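PDB 6BO3: uncharacterized protein from Sulfolobus turreted icosahedral virus 1, which forms part of the turret at the capsid vertices of this virus, probably as a penton-associated structural protein built from two beta domains. Local coordinates for residues 42-47 and 89-94; 55-60 and 97-102. The protein carries 1 engineered substitution. All blocks are in the same frame, centred on the assembly; numbering follows the deposited sequence.

Contact 1 of 2, residues 42-47 and 89-94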
ATOM      1  N   ARG A  42      17.960  25.316   9.002  1.00 41.95           N
ATOM      2  CA  ARG A  42      17.584  25.182  10.420  1.00 39.05           C
ATOM      3  C   ARG A  42      16.322  24.346  10.575  1.00 35.57           C
ATOM      4  O   ARG A  42      15.452  24.660  11.380  1.00 36.97           O
ATOM      5  CB  ARG A  42      17.405  26.572  11.041  1.00 38.60           C
ATOM      6  N   ASN A  43      16.242  23.276   9.791  1.00 34.71           N
ATOM      7  CA  ASN A  43      14.983  22.593   9.537  1.00 33.70           C
ATOM      8  C   ASN A  43      15.044  21.121   9.834  1.00 32.53           C
ATOM      9  O   ASN A  43      16.117  20.520   9.873  1.00 33.41           O
ATOM     10  CB  ASN A  43      14.584  22.743   8.070  1.00 33.40           C
ATOM     11  CG  ASN A  43      14.279  24.170   7.685  1.00 36.48           C
ATOM     12  OD1 ASN A  43      13.632  24.900   8.427  1.00 38.53           O
ATOM     13  ND2 ASN A  43      14.733  24.576   6.501  1.00 36.54           N
ATOM     14  N   SER A  44      13.859  20.546   9.999  1.00 30.42           N
ATOM     15  CA  SER A  44      13.696  19.125  10.192  1.00 27.64           C
ATOM     16  C   SER A  44      12.667  18.608   9.188  1.00 25.67           C
ATOM     17  O   SER A  44      11.782  19.349   8.821  1.00 28.02           O
ATOM     18  CB  SER A  44      13.202  18.875  11.600  1.00 30.91           C
ATOM     19  OG  SER A  44      13.423  17.532  11.935  1.00 35.05           O
ATOM     20  N   PHE A  45      12.787  17.355   8.756  1.00 24.14           N
ATOM     21  CA  PHE A  45      11.840  16.761   7.793  1.00 23.70           C
ATOM     22  C   PHE A  45      11.195  15.521   8.391  1.00 22.32           C
ATOM     23  O   PHE A  45      11.880  14.697   8.976  1.00 24.95           O
ATOM     24  CB  PHE A  45      12.532  16.369   6.484  1.00 25.65           C
ATOM     25  CG  PHE A  45      11.588  15.807   5.446  1.00 25.23           C
ATOM     26  CD1 PHE A  45      11.633  14.463   5.085  1.00 27.50           C
ATOM     27  CD2 PHE A  45      10.619  16.617   4.856  1.00 29.78           C
ATOM     28  CE1 PHE A  45      10.741  13.947   4.141  1.00 26.26           C
ATOM     29  CE2 PHE A  45       9.725  16.102   3.914  1.00 27.95           C
ATOM     30  CZ  PHE A  45       9.800  14.771   3.549  1.00 25.06           C
ATOM     31  N   SER A  46       9.890  15.401   8.215  1.00 25.61           N
ATOM     32  CA  SER A  46       9.112  14.238   8.626  1.00 23.48           C
ATOM     33  C   SER A  46       8.276  13.868   7.416  1.00 23.11           C
ATOM     34  O   SER A  46       7.641  14.750   6.846  1.00 26.54           O
ATOM     35  CB  SER A  46       8.173  14.612   9.774  1.00 24.51           C
ATOM     36  OG  SER A  46       8.899  14.960  10.932  1.00 24.65           O
ATOM     37  N   GLY A  47       8.280  12.597   7.020  1.00 22.20           N
ATOM     38  CA  GLY A  47       7.568  12.163   5.802  1.00 22.49           C
ATOM     39  C   GLY A  47       8.210  10.942   5.186  1.00 24.46           C
ATOM     40  O   GLY A  47       8.716  10.070   5.901  1.00 25.72           O
ATOM     41  N   PHE A  89      10.982   9.162   7.478  1.00 24.18           N
ATOM     42  CA  PHE A  89      11.653  10.170   8.273  1.00 23.74           C
ATOM     43  C   PHE A  89      10.728  10.606   9.388  1.00 23.91           C
ATOM     44  O   PHE A  89       9.528  10.878   9.164  1.00 22.55           O
ATOM     45  CB  PHE A  89      11.976  11.425   7.437  1.00 21.67           C
ATOM     46  CG  PHE A  89      12.839  11.169   6.226  1.00 21.66           C
ATOM     47  CD1 PHE A  89      14.174  11.549   6.206  1.00 22.63           C
ATOM     48  CD2 PHE A  89      12.298  10.612   5.084  1.00 25.35           C
ATOM     49  CE1 PHE A  89      14.960  11.344   5.081  1.00 24.49           C
ATOM     50  CE2 PHE A  89      13.081  10.385   3.957  1.00 24.32           C
ATOM     51  CZ  PHE A  89      14.416  10.767   3.953  1.00 24.72           C
ATOM     52  N   TYR A  90      11.288  10.717  10.586  1.00 25.59           N
ATOM     53  CA  TYR A  90      10.621  11.449  11.650  1.00 25.38           C
ATOM     54  C   TYR A  90      11.569  12.453  12.308  1.00 24.64           C
ATOM     55  O   TYR A  90      12.537  12.059  12.979  1.00 25.35           O
ATOM     56  CB  TYR A  90      10.010  10.529  12.730  1.00 27.62           C
ATOM     57  CG  TYR A  90       9.324  11.356  13.795  1.00 27.89           C
ATOM     58  CD1 TYR A  90       9.824  11.426  15.099  1.00 31.15           C
ATOM     59  CD2 TYR A  90       8.210  12.135  13.483  1.00 27.37           C
ATOM     60  CE1 TYR A  90       9.213  12.219  16.059  1.00 31.62           C
ATOM     61  CE2 TYR A  90       7.598  12.931  14.428  1.00 26.59           C
ATOM     62  CZ  TYR A  90       8.100  12.970  15.717  1.00 30.61           C
ATOM     63  OH  TYR A  90       7.490  13.755  16.655  1.00 30.23           O
ATOM     64  N   ASN A  91      11.252  13.735  12.139  1.00 24.23           N
ATOM     65  CA  ASN A  91      11.949  14.856  12.791  1.00 25.75           C
ATOM     66  C   ASN A  91      13.457  14.785  12.484  1.00 25.85           C
ATOM     67  O   ASN A  91      14.285  14.911  13.374  1.00 25.54           O
ATOM     68  CB  ASN A  91      11.647  14.894  14.315  1.00 26.75           C
ATOM     69  CG  ASN A  91      12.172  16.170  15.015  1.00 29.16           C
ATOM     70  OD1 ASN A  91      11.913  17.285  14.580  1.00 29.80           O
ATOM     71  ND2 ASN A  91      12.894  15.993  16.121  1.00 33.25           N
ATOM     72  N   VAL A  92      13.811  14.597  11.209  1.00 23.35           N
ATOM     73  CA  VAL A  92      15.219  14.365  10.852  1.00 24.47           C
ATOM     74  C   VAL A  92      15.827  15.713  10.423  1.00 25.23           C
ATOM     75  O   VAL A  92      15.329  16.336   9.479  1.00 26.65           O
ATOM     76  CB  VAL A  92      15.358  13.295   9.724  1.00 23.23           C
ATOM     77  CG1 VAL A  92      16.810  13.023   9.384  1.00 25.70           C
ATOM     78  CG2 VAL A  92      14.661  11.971  10.104  1.00 24.33           C
ATOM     79  N   PRO A  93      16.885  16.176  11.118  1.00 31.00           N
ATOM     80  CA  PRO A  93      17.507  17.438  10.740  1.00 31.39           C
ATOM     81  C   PRO A  93      18.361  17.203   9.500  1.00 33.74           C
ATOM     82  O   PRO A  93      19.375  16.514   9.554  1.00 37.16           O
ATOM     83  CB  PRO A  93      18.347  17.809  11.966  1.00 34.29           C
ATOM     84  CG  PRO A  93      18.659  16.512  12.635  1.00 35.98           C
ATOM     85  CD  PRO A  93      17.656  15.485  12.170  1.00 34.47           C
ATOM     86  N   ILE A  94      17.892  17.720   8.377  1.00 34.22           N
ATOM     87  CA  ILE A  94      18.523  17.497   7.085  1.00 35.82           C
ATOM     88  C   ILE A  94      18.494  18.853   6.433  1.00 35.03           C
ATOM     89  O   ILE A  94      17.493  19.549   6.558  1.00 30.48           O
ATOM     90  CB  ILE A  94      17.693  16.559   6.180  1.00 38.89           C
ATOM     91  CG1 ILE A  94      17.550  15.171   6.783  1.00 41.77           C
ATOM     92  CG2 ILE A  94      18.321  16.454   4.796  1.00 39.07           C
ATOM     93  CD1 ILE A  94      16.542  14.307   6.054  1.00 42.42           C
TER

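Contact 2 of 2, residues 55-60 and 97-102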
ATOM      1  N   ALA A  55      14.331   0.863 -10.207  1.00 33.49           N
ATOM      2  CA  ALA A  55      15.709   1.327 -10.113  1.00 31.84           C
ATOM      3  C   ALA A  55      16.120   1.337  -8.668  1.00 30.41           C
ATOM      4  O   ALA A  55      15.422   1.894  -7.840  1.00 27.78           O
ATOM      5  CB  ALA A  55      15.864   2.722 -10.685  1.00 31.47           C
ATOM      6  N   VAL A  56      17.262   0.733  -8.381  1.00 31.91           N
ATOM      7  CA  VAL A  56      17.917   0.925  -7.092  1.00 30.74           C
ATOM      8  C   VAL A  56      18.413   2.360  -7.049  1.00 30.21           C
ATOM      9  O   VAL A  56      18.966   2.855  -8.039  1.00 28.66           O
ATOM     10  CB  VAL A  56      19.112  -0.008  -6.935  1.00 31.63           C
ATOM     11  CG1 VAL A  56      19.876   0.298  -5.649  1.00 32.70           C
ATOM     12  CG2 VAL A  56      18.653  -1.454  -6.960  1.00 33.89           C
ATOM     13  N   ILE A  57      18.222   3.022  -5.913  1.00 29.18           N
ATOM     14  CA  ILE A  57      18.624   4.408  -5.763  1.00 26.78           C
ATOM     15  C   ILE A  57      19.473   4.586  -4.515  1.00 27.26           C
ATOM     16  O   ILE A  57      19.354   3.816  -3.526  1.00 28.32           O
ATOM     17  CB  ILE A  57      17.429   5.413  -5.740  1.00 27.47           C
ATOM     18  CG1 ILE A  57      16.395   5.085  -4.652  1.00 25.59           C
ATOM     19  CG2 ILE A  57      16.714   5.478  -7.088  1.00 26.88           C
ATOM     20  CD1 ILE A  57      15.384   6.196  -4.434  1.00 28.39           C
ATOM     21  N   ASP A  58      20.360   5.569  -4.601  1.00 26.42           N
ATOM     22  CA  ASP A  58      21.211   5.974  -3.481  1.00 27.20           C
ATOM     23  C   ASP A  58      20.769   7.316  -2.941  1.00 26.93           C
ATOM     24  O   ASP A  58      20.639   8.301  -3.689  1.00 29.43           O
ATOM     25  CB  ASP A  58      22.678   6.030  -3.887  1.00 29.08           C
ATOM     26  CG  ASP A  58      23.152   4.746  -4.523  1.00 32.70           C
ATOM     27  OD1 ASP A  58      22.919   3.656  -3.945  1.00 32.95           O
ATOM     28  OD2 ASP A  58      23.757   4.834  -5.614  1.00 35.32           O
ATOM     29  N   VAL A  59      20.556   7.362  -1.630  1.00 27.58           N
ATOM     30  CA  VAL A  59      19.986   8.538  -0.978  1.00 26.13           C
ATOM     31  C   VAL A  59      21.026   9.101  -0.013  1.00 28.87           C
ATOM     32  O   VAL A  59      21.372   8.441   0.968  1.00 30.80           O
ATOM     33  CB  VAL A  59      18.677   8.212  -0.222  1.00 25.70           C
ATOM     34  CG1 VAL A  59      18.088   9.449   0.434  1.00 24.78           C
ATOM     35  CG2 VAL A  59      17.633   7.586  -1.142  1.00 27.16           C
ATOM     36  N   LEU A  60      21.526  10.306  -0.293  1.00 26.01           N
ATOM     37  CA  LEU A  60      22.431  10.993   0.634  1.00 28.39           C
ATOM     38  C   LEU A  60      21.673  12.061   1.464  1.00 25.44           C
ATOM     39  O   LEU A  60      21.025  12.969   0.945  1.00 28.33           O
ATOM     40  CB  LEU A  60      23.638  11.550  -0.123  1.00 33.10           C
ATOM     41  CG  LEU A  60      24.953  11.912   0.583  1.00 41.59           C
ATOM     42  CD1 LEU A  60      25.467  10.869   1.571  1.00 42.99           C
ATOM     43  CD2 LEU A  60      26.006  12.187  -0.483  1.00 51.17           C
ATOM     44  N   ILE A  97      18.547  16.479   0.650  1.00 23.81           N
ATOM     45  CA  ILE A  97      18.406  15.074   0.281  1.00 23.64           C
ATOM     46  C   ILE A  97      18.881  14.948  -1.174  1.00 25.37           C
ATOM     47  O   ILE A  97      18.379  15.659  -2.073  1.00 29.70           O
ATOM     48  CB  ILE A  97      16.943  14.548   0.402  1.00 21.87           C
ATOM     49  CG1 ILE A  97      16.386  14.694   1.823  1.00 22.72           C
ATOM     50  CG2 ILE A  97      16.852  13.085  -0.020  1.00 19.31           C
ATOM     51  CD1 ILE A  97      14.864  14.727   1.873  1.00 23.72           C
ATOM     52  N   ILE A  98      19.862  14.086  -1.401  1.00 25.23           N
ATOM     53  CA  ILE A  98      20.355  13.806  -2.753  1.00 28.65           C
ATOM     54  C   ILE A  98      19.918  12.390  -3.114  1.00 29.62           C
ATOM     55  O   ILE A  98      20.151  11.434  -2.360  1.00 29.66           O
ATOM     56  CB  ILE A  98      21.884  14.001  -2.880  1.00 31.61           C
ATOM     57  CG1 ILE A  98      22.269  15.439  -2.491  1.00 33.94           C
ATOM     58  CG2 ILE A  98      22.362  13.679  -4.302  1.00 35.64           C
ATOM     59  CD1 ILE A  98      23.754  15.662  -2.303  1.00 33.07           C
ATOM     60  N   VAL A  99      19.248  12.266  -4.254  1.00 27.98           N
ATOM     61  CA  VAL A  99      18.880  10.962  -4.794  1.00 26.87           C
ATOM     62  C   VAL A  99      19.660  10.710  -6.078  1.00 27.95           C
ATOM     63  O   VAL A  99      19.643  11.566  -6.975  1.00 28.32           O
ATOM     64  CB  VAL A  99      17.387  10.899  -5.126  1.00 26.52           C
ATOM     65  CG1 VAL A  99      17.054   9.602  -5.849  1.00 28.23           C
ATOM     66  CG2 VAL A  99      16.530  11.059  -3.872  1.00 27.62           C
ATOM     67  N   GLU A 100      20.310   9.543  -6.172  1.00 26.66           N
ATOM     68  CA  GLU A 100      21.084   9.156  -7.356  1.00 29.82           C
ATOM     69  C   GLU A 100      20.702   7.758  -7.859  1.00 31.92           C
ATOM     70  O   GLU A 100      20.568   6.820  -7.067  1.00 33.82           O
ATOM     71  CB  GLU A 100      22.596   9.153  -7.066  1.00 30.99           C
ATOM     72  CG  GLU A 100      23.189  10.437  -6.481  1.00 35.02           C
ATOM     73  CD  GLU A 100      24.515  10.201  -5.754  1.00 41.80           C
ATOM     74  OE1 GLU A 100      25.202   9.198  -6.042  1.00 50.47           O
ATOM     75  OE2 GLU A 100      24.887  11.023  -4.889  1.00 44.56           O
ATOM     76  N   TYR A 101      20.568   7.630  -9.182  1.00 33.52           N
ATOM     77  CA  TYR A 101      20.501   6.326  -9.867  1.00 30.79           C
ATOM     78  C   TYR A 101      21.748   5.539  -9.519  1.00 30.21           C
ATOM     79  O   TYR A 101      22.870   5.985  -9.792  1.00 30.20           O
ATOM     80  CB  TYR A 101      20.436   6.539 -11.387  1.00 30.41           C
ATOM     81  CG  TYR A 101      20.275   5.307 -12.282  1.00 31.66           C
ATOM     82  CD1 TYR A 101      19.034   4.694 -12.441  1.00 31.12           C
ATOM     83  CD2 TYR A 101      21.345   4.806 -13.022  1.00 32.43           C
ATOM     84  CE1 TYR A 101      18.875   3.600 -13.286  1.00 33.16           C
ATOM     85  CE2 TYR A 101      21.190   3.708 -13.871  1.00 34.82           C
ATOM     86  CZ  TYR A 101      19.950   3.116 -14.007  1.00 33.56           C
ATOM     87  OH  TYR A 101      19.768   2.022 -14.843  1.00 35.61           O
ATOM     88  N   ASP A 102      21.589   4.370  -8.912  1.00 32.24           N
ATOM     89  CA  ASP A 102      22.780   3.577  -8.607  1.00 34.66           C
ATOM     90  C   ASP A 102      23.424   3.028  -9.897  1.00 36.37           C
ATOM     91  O   ASP A 102      22.720   2.487 -10.761  1.00 39.21           O
ATOM     92  CB  ASP A 102      22.495   2.445  -7.628  1.00 35.27           C
ATOM     93  CG  ASP A 102      23.761   1.753  -7.192  1.00 37.00           C
ATOM     94  OD1 ASP A 102      24.409   2.227  -6.241  1.00 38.86           O
ATOM     95  OD2 ASP A 102      24.139   0.762  -7.832  1.00 36.90           O
TER

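Contact 1 of 2, residues 42-47 and 89-94
The ring of F45 turns its edge to one face of F89, with CD1 lying 3.7 Å from F89 CG and set off toward the rim of that ring. The planes stand at 73° and the centroids are 5.3 Å apart, a T-shaped (edge-to-face) pair. It can form because F45 carries CG anti to its own nitrogen (chi1 -178°) while F89 swings CG beside its nitrogen. G47, with no side chain, leaves F45 CZ clear, and its backbone angles are themselves ones that call for glycine. In the backbone, F45 and V92 make a hydrogen-bonded antiparallel pair, and G47 and F89 make the next one, with F89 N to G47 O at 2.9 Å. Between these two pairs the register slips by one residue. N91 and V92 both face F45, a G1 beta bulge with N91 in the left-handed conformation. The slip leaves N91 N badly angled to F45 O, and S46 takes over: its OG accepts from N91 N at 2.9 Å, the N-H...O angle being 155°. H120 NE2 hydrogen-bonds the same hydroxyl, while N91 OD1 receives F123 N, so the corner is tied to the chain beyond strand 111-120. The pair lies within a five-stranded antiparallel sheet, where strand 111-120 flanks 44-53 and strand 128-133 flanks 85-93; I129 packs on F89 and V92, and L61 of strand 57-62, from the other sheet, reaches F89.

Contact 2 of 2, residues 55-60 and 97-102
With CG beside its nitrogen (chi1 -53°), D58 leans along the strand toward D102; D102, with CG anti to nitrogen (chi1 -173°), comes across D58 at a slant. Their carboxylates meet with planes 79° apart, D58 OD2 standing 2.8 Å from D102 OD1. Just beyond, V56 CG1 lies beside D102 CB at 3.9 Å, the two side chains pointing the same way. The backbones beneath form a regular antiparallel ladder: D58 with E100 and L60 with I98 are hydrogen-bonded pairs, V59 with V99 a non-hydrogen-bonded one. D58 N reaches E100 O at 2.8 Å in an almost straight bond, and D102 N extends the ladder to V56 O with a longer one of 3.2 Å. On the face that carries D58 and E100, L60 and I98 continue the row and touch through their CB atoms, 4.1 Å apart. The other face is aliphatic. There I57 CD1 crosses to V99 CG1 at 4.0 Å, and V59 CG1 lies side by side with I97 CG2 at 3.9 Å; L49 of strand 44-53 packs against I57, V59 and I97, making this the side turned to the opposite sheet. D102 has its strongest polar partner in S104 OG, through OD2, while Q80 NE2 bonds weakly to OD1. Two carboxylate oxygens this close imply that one acid is probably protonated and shares its proton, and the nearby carboxylate of E100 would be expected to raise the cost of carrying two full charges here.

Contacts 1 and 2 are made from the same two runs of chain: strand 44-53 leads into 57-62, and 85-93 leads into 96-101. Each run thus pairs with the other twice, first in the five-stranded sheet (42-47 with 89-94), then in the four-stranded one (55-60 with 97-102), as the chain passes between the two layers of a beta sandwich. The centres of the contacts lie about 18 Å apart, and apart from adjoining in sequence they do not touch. L61 touches both contacts, F89 and I94 of contact 1 and I97 of contact 2, and L49 packs on contact 2 from the five-stranded sheet. Both belong to the N-terminal of the two beta domains.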